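Local structure of lysine-sensitive aspartokinase 3 (Escherichia coli, 2J0W) at residues V37-S41 / G118-T123; Q136-V142 / E176-Q182; D112-S116 / R192-L196; L47-L51 / K63-I67; R151-A155 / T356-S360. The protein catalyses the ATP-dependent phosphorylation of L-aspartate to 4-phospho-L-aspartate, the first step toward lysine, and is feedback-inhibited by lysine. All blocks are in the same frame, centred on the assembly; numbering follows the deposited sequence.

Contact 1. Residues V37-S41 / G118-T123; sequences VLSAS and GELMST. With ASP (aspartic acid), chain B.
A40 lies against E119, their CA atoms 4.1 Å apart, where the chain has just left strand 33-38 and runs beside a kinked turn of helix 108-131; upstream, L38 faces T123 at a wider spacing. The carboxylate of E119 carries the polar part of the contact. Its chain bends at chi2 (-64°), and OE2 then stands between two donors: the amino N of the bound aspartate gives it a hydrogen bond of 3.0 Å, and the backbone N of A40 a weak one at 2.8 Å, far from straight (119°). OE1 rests beside the methyl of A40. That methyl also sits 3.2 Å from the carbonyl carbon of G118, where any side chain on G118 would collide with A40 CB.

One turn further on, S122 OG approaches S39 O at 2.9 Å, but its single proton can also serve E119 O in its own helix. S39 OG is hydrogen-bonded to S201 OG and lies 3.4 Å from OD1 of the aspartate's side-chain carboxylate. Next to this polar patch the packing is apolar: L38 and T123 slide past each other in opposite directions, with L38 CD1 3.7 Å from T123 CA and T123 CG2 against L38 CB. T123 OG1 has its own partner in W139 NE1.

All the touching residues are buried. The arrangement belongs to the aspartate pocket of the amino acid kinase fold, in which E119 holds the substrate's amino group while T45, R198, G199 and S201 complete the site.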
# COMPACT_ATOMS: atom_id res chain seq x y z
N VAL A 37 24.33 0.71 31.00
CA VAL A 37 23.13 1.49 30.81
C VAL A 37 22.02 0.80 31.58
O VAL A 37 21.75 -0.38 31.36
CB VAL A 37 22.79 1.58 29.32
CG1 VAL A 37 21.42 2.22 29.12
CG2 VAL A 37 23.86 2.39 28.62
N LEU A 38 21.40 1.53 32.51
CA LEU A 38 20.34 0.94 33.32
C LEU A 38 19.00 1.60 33.10
O LEU A 38 18.92 2.80 32.85
CB LEU A 38 20.66 1.08 34.80
CG LEU A 38 21.91 0.45 35.40
CD1 LEU A 38 21.96 0.81 36.88
CD2 LEU A 38 21.90 -1.06 35.21
N SER A 39 17.95 0.79 33.18
CA SER A 39 16.59 1.27 33.08
C SER A 39 16.26 1.37 34.56
O SER A 39 17.09 1.01 35.39
CB SER A 39 15.66 0.21 32.46
OG SER A 39 15.92 -0.05 31.10
N ALA A 40 15.08 1.85 34.90
CA ALA A 40 14.70 1.95 36.29
C ALA A 40 14.26 0.56 36.71
O ALA A 40 13.94 -0.28 35.86
CB ALA A 40 13.57 2.95 36.46
N SER A 41 14.22 0.31 38.01
CA SER A 41 13.80 -1.00 38.50
C SER A 41 12.37 -1.34 38.09
O SER A 41 11.52 -0.46 37.95
CB SER A 41 13.94 -1.04 40.01
OG SER A 41 15.28 -0.76 40.38
N GLY A 118 13.16 7.62 37.64
CA GLY A 118 13.36 6.19 37.83
C GLY A 118 14.78 5.73 37.52
O GLY A 118 15.45 5.13 38.38
N GLU A 119 15.24 6.00 36.31
CA GLU A 119 16.60 5.61 35.94
C GLU A 119 17.63 6.41 36.76
O GLU A 119 18.78 6.00 36.88
CB GLU A 119 16.85 5.81 34.44
CG GLU A 119 15.63 6.17 33.59
CD GLU A 119 14.56 5.10 33.55
OE1 GLU A 119 13.44 5.37 34.02
OE2 GLU A 119 14.83 3.99 33.05
N LEU A 120 17.24 7.54 37.32
CA LEU A 120 18.20 8.27 38.14
C LEU A 120 18.44 7.48 39.43
O LEU A 120 19.58 7.23 39.81
CB LEU A 120 17.70 9.68 38.46
CG LEU A 120 17.89 10.69 37.31
CD1 LEU A 120 17.28 12.03 37.65
CD2 LEU A 120 19.37 10.85 37.02
N MET A 121 17.37 7.07 40.10
CA MET A 121 17.52 6.31 41.34
C MET A 121 18.20 4.97 41.12
O MET A 121 19.05 4.58 41.90
CB MET A 121 16.16 6.11 42.03
CG MET A 121 15.57 7.40 42.58
SD MET A 121 13.83 7.25 42.95
CE MET A 121 13.90 6.76 44.62
N SER A 122 17.84 4.25 40.06
CA SER A 122 18.46 2.96 39.81
C SER A 122 19.97 3.06 39.58
O SER A 122 20.72 2.31 40.17
CB SER A 122 17.79 2.25 38.62
OG SER A 122 18.07 2.92 37.40
N THR A 123 20.42 3.98 38.72
CA THR A 123 21.86 4.10 38.47
C THR A 123 22.64 4.56 39.70
O THR A 123 23.81 4.21 39.85
CB THR A 123 22.18 5.08 37.32
OG1 THR A 123 21.57 6.34 37.57
CG2 THR A 123 21.69 4.53 36.01
N ASP B . 12.35 2.72 31.91
CA ASP B . 11.65 2.90 30.65
C ASP B . 10.40 1.98 30.70
O ASP B . 10.12 1.43 31.79
CB ASP B . 12.61 2.57 29.46
CG ASP B . 13.06 1.10 29.31
OD1 ASP B . 12.62 0.24 30.14
OD2 ASP B . 13.86 0.79 28.36
OXT ASP B . 9.73 1.80 29.63

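Contact 2. Residues Q136-V142 / E176-Q182; sequences QAQWFDV and EGLVITQ
Q138 and E176 cross at about a right angle where helix 159-176 runs into strand 178-182. The Q138 chain extends beyond CG, and its NE2 meets E176 OE1 at 3.2 Å from above the carboxylate plane, amide and carboxylate turned 39° against each other; the same OE1 also pairs with R173. A leucine at Q138 would probably leave E176 OE1 with R173 but without this amide donor. V179, on the Q138 face, touches F140 CB through CG1 at 3.6 Å. Q138 N and O pair with L178 O and I180 N, the second bond at 2.8 Å, and F140 N with I180 O.

T181 OG1 gives a 2.7 Å bond to F140 O from above its carbonyl plane, and Q182, bent at chi2 (-70°), brings OE1 to V142 N at 2.9 Å. The W139 and Q182 side chains cross at about a right angle, yet ring and amide planes are only 37° apart, W139 NE1 lying 3.8 Å from Q182 NE2 and bonded to T123.

Polar side chains thus secure this beta-alpha-beta edge at both ends: an amide-carboxylate pair at one, a hydroxyl and an amide bonding backbone groups of 140-142 at the other.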
# COMPACT_ATOMS: atom_id res chain seq x y z
N GLN A 136 36.16 0.85 40.94
CA GLN A 136 36.15 2.22 40.48
C GLN A 136 34.92 2.35 39.60
O GLN A 136 34.97 1.99 38.43
CB GLN A 136 37.39 2.51 39.64
CG GLN A 136 38.63 2.82 40.43
CD GLN A 136 38.40 3.99 41.35
OE1 GLN A 136 37.87 3.84 42.46
NE2 GLN A 136 38.79 5.20 40.88
N ALA A 137 33.81 2.84 40.16
CA ALA A 137 32.60 2.99 39.35
C ALA A 137 31.98 4.34 39.61
O ALA A 137 31.61 4.64 40.74
CB ALA A 137 31.59 1.88 39.70
N GLN A 138 31.87 5.16 38.58
CA GLN A 138 31.27 6.47 38.76
C GLN A 138 29.93 6.66 38.04
O GLN A 138 29.67 6.08 36.99
CB GLN A 138 32.26 7.57 38.37
CG GLN A 138 32.91 7.37 37.01
CD GLN A 138 33.98 8.40 36.74
OE1 GLN A 138 33.74 9.61 36.85
NE2 GLN A 138 35.18 7.93 36.36
N TRP A 139 29.09 7.48 38.65
CA TRP A 139 27.76 7.79 38.15
C TRP A 139 27.88 8.91 37.12
O TRP A 139 28.68 9.83 37.31
CB TRP A 139 26.87 8.22 39.32
CG TRP A 139 25.44 8.47 38.98
CD1 TRP A 139 24.44 7.55 38.93
CD2 TRP A 139 24.85 9.74 38.66
NE1 TRP A 139 23.25 8.17 38.60
CE2 TRP A 139 23.48 9.51 38.42
CE3 TRP A 139 25.35 11.04 38.55
CZ2 TRP A 139 22.59 10.54 38.08
CZ3 TRP A 139 24.46 12.07 38.21
CH2 TRP A 139 23.10 11.81 37.98
N PHE A 140 27.10 8.83 36.05
CA PHE A 140 27.12 9.86 35.01
C PHE A 140 25.71 10.16 34.52
O PHE A 140 24.92 9.24 34.30
CB PHE A 140 27.97 9.40 33.83
CG PHE A 140 28.18 10.46 32.80
CD1 PHE A 140 29.03 11.53 33.05
CD2 PHE A 140 27.51 10.41 31.58
CE1 PHE A 140 29.21 12.54 32.10
CE2 PHE A 140 27.68 11.42 30.62
CZ PHE A 140 28.54 12.49 30.88
N ASP A 141 25.41 11.44 34.32
CA ASP A 141 24.09 11.89 33.86
C ASP A 141 24.00 11.99 32.32
O ASP A 141 24.38 13.01 31.75
CB ASP A 141 23.80 13.27 34.48
CG ASP A 141 22.39 13.76 34.20
OD1 ASP A 141 21.81 13.42 33.14
OD2 ASP A 141 21.86 14.51 35.05
N VAL A 142 23.48 10.95 31.66
CA VAL A 142 23.39 10.99 30.20
C VAL A 142 22.87 12.28 29.66
O VAL A 142 23.23 12.69 28.56
CB VAL A 142 22.48 9.91 29.58
CG1 VAL A 142 23.27 8.66 29.28
CG2 VAL A 142 21.31 9.64 30.49
N GLU A 176 39.26 6.91 32.72
CA GLU A 176 39.53 6.83 34.15
C GLU A 176 39.08 5.50 34.72
O GLU A 176 39.81 4.85 35.45
CB GLU A 176 38.79 7.93 34.91
CG GLU A 176 39.15 9.33 34.52
CD GLU A 176 38.31 10.33 35.28
OE1 GLU A 176 37.06 10.25 35.20
OE2 GLU A 176 38.89 11.20 35.97
N GLY A 177 37.85 5.11 34.41
CA GLY A 177 37.35 3.87 34.94
C GLY A 177 35.97 3.50 34.44
O GLY A 177 35.64 3.73 33.28
N LEU A 178 35.16 2.94 35.33
CA LEU A 178 33.82 2.52 34.96
C LEU A 178 32.81 3.64 35.04
O LEU A 178 32.92 4.55 35.88
CB LEU A 178 33.39 1.36 35.85
CG LEU A 178 32.49 0.38 35.12
CD1 LEU A 178 33.17 -0.05 33.82
CD2 LEU A 178 32.21 -0.82 36.02
N VAL A 179 31.81 3.57 34.17
CA VAL A 179 30.78 4.59 34.11
C VAL A 179 29.39 4.01 34.03
O VAL A 179 29.06 3.24 33.14
CB VAL A 179 31.03 5.51 32.92
CG1 VAL A 179 29.96 6.58 32.86
CG2 VAL A 179 32.41 6.12 33.05
N ILE A 180 28.56 4.40 34.99
CA ILE A 180 27.19 3.93 35.04
C ILE A 180 26.30 5.13 34.73
O ILE A 180 26.43 6.19 35.35
CB ILE A 180 26.87 3.37 36.44
CG1 ILE A 180 27.95 2.36 36.81
CG2 ILE A 180 25.49 2.72 36.46
CD1 ILE A 180 28.24 1.36 35.72
N THR A 181 25.42 4.97 33.74
CA THR A 181 24.52 6.06 33.38
C THR A 181 23.13 5.52 33.07
O THR A 181 22.90 4.30 33.13
CB THR A 181 25.09 6.87 32.20
OG1 THR A 181 24.28 8.03 32.00
CG2 THR A 181 25.15 6.03 30.90
N GLN A 182 22.20 6.40 32.71
CA GLN A 182 20.83 5.98 32.44
C GLN A 182 20.32 6.02 31.01
O GLN A 182 20.58 6.97 30.27
CB GLN A 182 19.88 6.78 33.33
CG GLN A 182 20.17 8.27 33.39
CD GLN A 182 21.44 8.60 34.15
OE1 GLN A 182 22.12 9.58 33.84
NE2 GLN A 182 21.77 7.80 35.16

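Contact 3. Residues D112-S116 / R192-L196; sequences DELVS and RTTTL
D112 and T195 join helix 108-131 to the second strand of the small antiparallel hairpin formed by 185-187 and 193-195, the axes of 112-116 and 193-195 at 78° to each other. The D112 side chain can be followed outward. CB rests 3.5 Å from T193 O and close to T195 CG2, so the first carbon already sits against the strand. CG then splits the carboxylate between two donors on one residue. OD1 receives the hydroxyl of T195 at 2.6 Å, approached from well above the carboxylate plane, while OD2 takes a weak, bent bond (128°) from T195 N at 2.7 Å and lies near T194 CA. OD2 has a further donor, the backbone N of G153. With three donors around it, this buried carboxylate would probably be stabilised in its charged form.

E113 crosses T193 at about a right angle. Its CG stands opposite the backbone N (chi1 171°) and the chain bends at chi2, which brings E113 OE1 within 2.6 Å of T193 OG1; the hydroxyl donates to it on the syn side, somewhat out of the carboxylate plane. T193 OG1 also takes part in a hydrogen bond with R143. A turn along the helix, S116 closes the contact with carbon: its OG is occupied by E113 O, and its CB touches T193 CG2 at 3.7 Å.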
# COMPACT_ATOMS: atom_id res chain seq x y z
N ASP A 112 7.84 13.54 31.26
CA ASP A 112 9.21 13.15 30.95
C ASP A 112 10.12 13.50 32.13
O ASP A 112 11.01 12.73 32.49
CB ASP A 112 9.72 13.86 29.68
CG ASP A 112 9.50 13.04 28.41
OD1 ASP A 112 8.70 12.08 28.44
OD2 ASP A 112 10.11 13.36 27.37
N GLU A 113 9.88 14.66 32.73
CA GLU A 113 10.70 15.12 33.85
C GLU A 113 10.49 14.29 35.11
O GLU A 113 11.43 14.02 35.85
CB GLU A 113 10.40 16.58 34.16
CG GLU A 113 11.06 17.06 35.46
CD GLU A 113 12.57 16.90 35.46
OE1 GLU A 113 13.22 17.31 34.48
OE2 GLU A 113 13.11 16.37 36.46
N LEU A 114 9.25 13.91 35.36
CA LEU A 114 8.96 13.12 36.54
C LEU A 114 9.39 11.68 36.28
O LEU A 114 10.02 11.05 37.12
CB LEU A 114 7.47 13.18 36.84
CG LEU A 114 7.01 12.65 38.19
CD1 LEU A 114 5.55 13.00 38.37
CD2 LEU A 114 7.21 11.16 38.25
N VAL A 115 9.06 11.16 35.10
CA VAL A 115 9.43 9.77 34.84
C VAL A 115 10.92 9.57 34.76
O VAL A 115 11.41 8.48 35.03
CB VAL A 115 8.78 9.24 33.55
CG1 VAL A 115 9.46 7.94 33.15
CG2 VAL A 115 7.28 8.98 33.77
N SER A 116 11.66 10.60 34.41
CA SER A 116 13.10 10.46 34.31
C SER A 116 13.70 9.98 35.64
O SER A 116 14.68 9.22 35.65
CB SER A 116 13.71 11.80 33.92
OG SER A 116 13.46 12.73 34.94
N ARG A 192 15.43 21.28 29.36
CA ARG A 192 14.32 20.46 29.85
C ARG A 192 14.58 18.99 29.58
O ARG A 192 15.18 18.63 28.57
CB ARG A 192 13.03 20.90 29.17
CG ARG A 192 12.72 22.36 29.41
CD ARG A 192 11.38 22.76 28.88
NE ARG A 192 11.36 22.89 27.43
CZ ARG A 192 10.25 23.08 26.72
NH1 ARG A 192 9.08 23.15 27.34
NH2 ARG A 192 10.31 23.20 25.40
N THR A 193 14.13 18.13 30.50
CA THR A 193 14.33 16.69 30.38
C THR A 193 13.36 16.04 29.41
O THR A 193 12.18 16.39 29.37
CB THR A 193 14.19 15.98 31.74
OG1 THR A 193 15.02 16.63 32.72
CG2 THR A 193 14.66 14.53 31.62
N THR A 194 13.87 15.09 28.62
CA THR A 194 13.06 14.35 27.65
C THR A 194 13.27 12.86 27.84
O THR A 194 14.19 12.45 28.55
CB THR A 194 13.49 14.67 26.23
OG1 THR A 194 14.89 14.38 26.09
CG2 THR A 194 13.22 16.15 25.90
N THR A 195 12.42 12.06 27.22
CA THR A 195 12.58 10.61 27.27
C THR A 195 12.45 10.13 25.83
O THR A 195 11.83 10.81 25.01
CB THR A 195 11.50 9.93 28.12
OG1 THR A 195 10.19 10.16 27.55
CG2 THR A 195 11.55 10.46 29.53
N LEU A 196 13.05 8.99 25.50
CA LEU A 196 13.02 8.46 24.13
C LEU A 196 11.79 7.60 23.82
O LEU A 196 11.62 7.15 22.69
CB LEU A 196 14.29 7.65 23.87
CG LEU A 196 15.58 8.42 24.20
CD1 LEU A 196 16.72 7.44 24.48
CD2 LEU A 196 15.92 9.37 23.04

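Contact 4. Residues L47-L51 / K63-I67; sequences LLVAL and KLDAI
L47 and L51 face K63 and I67 across an antiparallel helix pair: the short segments of helices 44-51 and 57-75 run at 156° to each other, with a closest axis approach of 9.8 Å, and form a helical hairpin in the amino acid kinase domain.

Most of the contact is apolar. I67 is gripped by three leucines. L47 slides past it in the opposite direction, CB lying 3.7 Å from I67 CG1; L48 meets it at about a right angle, CD2 touching I67 CD1 at 3.4 Å; and L51 reaches toward it tip to tip, CD1 to CD1 at 3.6 Å. L51 CD1 turns to L64 as well, lying 3.5 Å from L64 CD2 where the two chains meet at a slant. L47 CD1 lies 3.7 Å from A66 CB. L48 also packs on L114 and V115 of helix 108-131, and I67 on L92 of helix 82-102, so the pair merges with the neighbouring helices.

A second group of contacts uses the aliphatic part of a charged chain. K63 bends at chi2 (-71°) and then straightens, which lays its methylenes over the first helix and brings CE near the methyl of A50. Its ammonium group lies beyond the apolar part and makes a long, weak ion pair with E59. No hydrogen bond links 47-51 with 63-67. Along the lysine chain the nearest approach is L51 CD2 to K63 CB, at 3.5 Å, followed by L47 CD2 to K63 CD at 3.6 Å.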
# COMPACT_ATOMS: atom_id res chain seq x y z
N LEU A 47 4.70 3.16 37.73
CA LEU A 47 4.21 3.90 38.88
C LEU A 47 4.34 5.39 38.57
O LEU A 47 3.37 6.15 38.66
CB LEU A 47 4.99 3.52 40.14
CG LEU A 47 4.55 2.16 40.70
CD1 LEU A 47 5.48 1.69 41.82
CD2 LEU A 47 3.11 2.28 41.19
N LEU A 48 5.55 5.78 38.16
CA LEU A 48 5.86 7.16 37.82
C LEU A 48 4.95 7.73 36.75
O LEU A 48 4.55 8.89 36.81
CB LEU A 48 7.32 7.28 37.37
CG LEU A 48 8.31 7.14 38.53
CD1 LEU A 48 9.72 7.23 38.01
CD2 LEU A 48 8.05 8.25 39.56
N VAL A 49 4.60 6.91 35.76
CA VAL A 49 3.72 7.37 34.70
C VAL A 49 2.30 7.56 35.25
O VAL A 49 1.61 8.52 34.88
CB VAL A 49 3.71 6.37 33.52
CG1 VAL A 49 2.50 6.62 32.62
CG2 VAL A 49 5.00 6.51 32.72
N ALA A 50 1.87 6.68 36.13
CA ALA A 50 0.53 6.81 36.69
C ALA A 50 0.44 8.10 37.50
O ALA A 50 -0.62 8.72 37.57
CB ALA A 50 0.21 5.63 37.56
N LEU A 51 1.55 8.50 38.12
CA LEU A 51 1.59 9.72 38.92
C LEU A 51 1.61 10.98 38.06
O LEU A 51 1.07 12.02 38.45
CB LEU A 51 2.79 9.70 39.84
CG LEU A 51 2.70 8.75 41.03
CD1 LEU A 51 4.07 8.65 41.69
CD2 LEU A 51 1.65 9.25 42.01
N LYS A 63 1.00 5.19 45.42
CA LYS A 63 2.04 5.10 44.40
C LYS A 63 3.39 5.55 44.92
O LYS A 63 4.41 4.90 44.68
CB LYS A 63 1.67 5.93 43.18
CG LYS A 63 0.31 5.64 42.60
CD LYS A 63 0.21 4.29 41.92
CE LYS A 63 -1.08 4.28 41.10
NZ LYS A 63 -1.39 2.99 40.47
N LEU A 64 3.42 6.68 45.62
CA LEU A 64 4.68 7.19 46.14
C LEU A 64 5.28 6.21 47.12
O LEU A 64 6.50 6.12 47.25
CB LEU A 64 4.46 8.55 46.81
CG LEU A 64 3.91 9.62 45.85
CD1 LEU A 64 3.47 10.84 46.64
CD2 LEU A 64 4.96 10.00 44.82
N ASP A 65 4.44 5.46 47.82
CA ASP A 65 4.97 4.50 48.77
C ASP A 65 5.48 3.26 48.07
O ASP A 65 6.51 2.69 48.45
CB ASP A 65 3.92 4.13 49.80
CG ASP A 65 4.16 4.80 51.14
OD1 ASP A 65 5.33 4.84 51.59
OD2 ASP A 65 3.18 5.29 51.74
N ALA A 66 4.76 2.82 47.05
CA ALA A 66 5.20 1.66 46.31
C ALA A 66 6.56 2.05 45.71
O ALA A 66 7.47 1.23 45.60
CB ALA A 66 4.18 1.30 45.22
N ILE A 67 6.71 3.31 45.33
CA ILE A 67 7.97 3.77 44.77
C ILE A 67 9.06 3.80 45.84
O ILE A 67 10.18 3.31 45.61
CB ILE A 67 7.82 5.17 44.12
CG1 ILE A 67 7.01 5.04 42.84
CG2 ILE A 67 9.20 5.79 43.86
CD1 ILE A 67 6.81 6.34 42.11

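Contact 5. Residues R151-A155 / T356-S360; sequences RFGRA and TGSTS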
# COMPACT_ATOMS: atom_id res chain seq x y z
N ARG A 151 10.39 17.01 21.26
CA ARG A 151 9.21 16.15 21.15
C ARG A 151 9.12 15.27 22.41
O ARG A 151 9.62 14.14 22.41
CB ARG A 151 9.32 15.24 19.92
CG ARG A 151 8.08 14.38 19.72
CD ARG A 151 8.11 13.61 18.44
NE ARG A 151 6.82 12.96 18.17
CZ ARG A 151 5.65 13.60 18.11
NH1 ARG A 151 5.59 14.92 18.31
NH2 ARG A 151 4.54 12.93 17.84
N PHE A 152 8.49 15.78 23.47
CA PHE A 152 8.40 15.03 24.72
C PHE A 152 7.55 13.75 24.64
O PHE A 152 6.53 13.71 23.96
CB PHE A 152 7.88 15.92 25.85
CG PHE A 152 8.75 17.11 26.13
CD1 PHE A 152 8.52 18.33 25.50
CD2 PHE A 152 9.80 17.01 27.04
CE1 PHE A 152 9.33 19.44 25.77
CE2 PHE A 152 10.62 18.11 27.32
CZ PHE A 152 10.39 19.34 26.68
N GLY A 153 8.00 12.71 25.34
CA GLY A 153 7.29 11.44 25.33
C GLY A 153 7.98 10.44 24.43
O GLY A 153 7.93 9.22 24.67
N ARG A 154 8.63 10.95 23.39
CA ARG A 154 9.36 10.12 22.46
C ARG A 154 10.29 11.02 21.67
O ARG A 154 10.19 11.14 20.45
CB ARG A 154 8.40 9.37 21.53
CG ARG A 154 7.41 10.25 20.83
CD ARG A 154 6.33 9.40 20.19
NE ARG A 154 5.66 10.08 19.09
CZ ARG A 154 4.62 9.59 18.43
NH1 ARG A 154 4.11 8.41 18.77
NH2 ARG A 154 4.10 10.28 17.42
N ALA A 155 11.20 11.67 22.40
CA ALA A 155 12.17 12.59 21.82
C ALA A 155 13.07 11.86 20.85
O ALA A 155 13.34 10.69 21.00
CB ALA A 155 13.00 13.23 22.93
N THR A 356 1.39 4.80 19.86
CA THR A 356 2.48 5.76 19.93
C THR A 356 3.80 5.25 20.50
O THR A 356 4.88 5.59 19.98
CB THR A 356 2.04 6.98 20.77
OG1 THR A 356 1.78 6.56 22.12
CG2 THR A 356 0.77 7.59 20.18
N GLY A 357 3.73 4.45 21.55
CA GLY A 357 4.96 4.00 22.18
C GLY A 357 5.53 5.18 22.97
O GLY A 357 6.66 5.16 23.44
N SER A 358 4.73 6.23 23.10
CA SER A 358 5.16 7.41 23.83
C SER A 358 5.13 7.16 25.33
O SER A 358 4.38 6.32 25.82
CB SER A 358 4.27 8.60 23.52
OG SER A 358 4.62 9.67 24.38
N THR A 359 5.98 7.88 26.05
CA THR A 359 6.08 7.76 27.50
C THR A 359 4.78 8.25 28.15
O THR A 359 4.41 7.80 29.23
CB THR A 359 7.26 8.59 28.01
OG1 THR A 359 8.46 8.10 27.42
CG2 THR A 359 7.36 8.50 29.53
N SER A 360 4.09 9.18 27.50
CA SER A 360 2.85 9.69 28.05
C SER A 360 1.64 8.96 27.47
O SER A 360 1.46 8.90 26.25
CB SER A 360 2.74 11.20 27.79
OG SER A 360 1.79 11.78 28.66
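R154 leaves its backbone with CG set between the N and the carbonyl carbon (chi1 53°) and then runs extended from CG to NE, which carries its guanidinium across to T356; the glycine before it, G153, takes the positive phi (103°) of the third position in a type II turn from R151 to R154 and presents its carbonyl to T359. From the end of that arginine, NH1 gives a 3.2 Å hydrogen bond to T356 O, which lies near the guanidinium plane at its edge. The side chains of R154 and T356 cross at about a right angle, and R154 CD passes S358 CB at 4.0 Å. With an alanine at R154, T356 O would probably lose its NH1 donor and a gap would open beside S358 CB.

The second hold is on G153 O. T359 N bonds to it at 2.7 Å and nearly straight (161°), and T359 OG1 lies 3.0 Å from it, although that hydroxyl also pairs with T195. S358 OG stands 3.3 Å from G153 CA; a CB on G153 would run into S358 OG and into the carbonyl O of F152. The facing loop is stiffened from within: T356 OG1 accepts S358 N at 3.1 Å, and S358 OG accepts S360 N, two successive ST turns.

The contact thus joins a loop of the aspartokinase region to one of the ACT-containing region, an inter-domain contact beside the aspartate site, with T359 close to R198.

Starting from the N terminus, contact 4 closes first, a short helical hairpin nested wholly inside the larger loop that contact 1 closes when helix 108-131 returns to the end of strand 33-38. Contact 3 opens on that same helix before contact 1 has closed, so the two cross. Inside the loop of contact 3 lies contact 2, in series with contact 1; its strand 178-182 neighbours 33-38 in the central sheet. Contact 5 opens within contact 2 and ends far beyond, crossing both 2 and 3. It alone leaves the kinase domain for the ACT region, and it meets contact 3 through T195, T359 and A155.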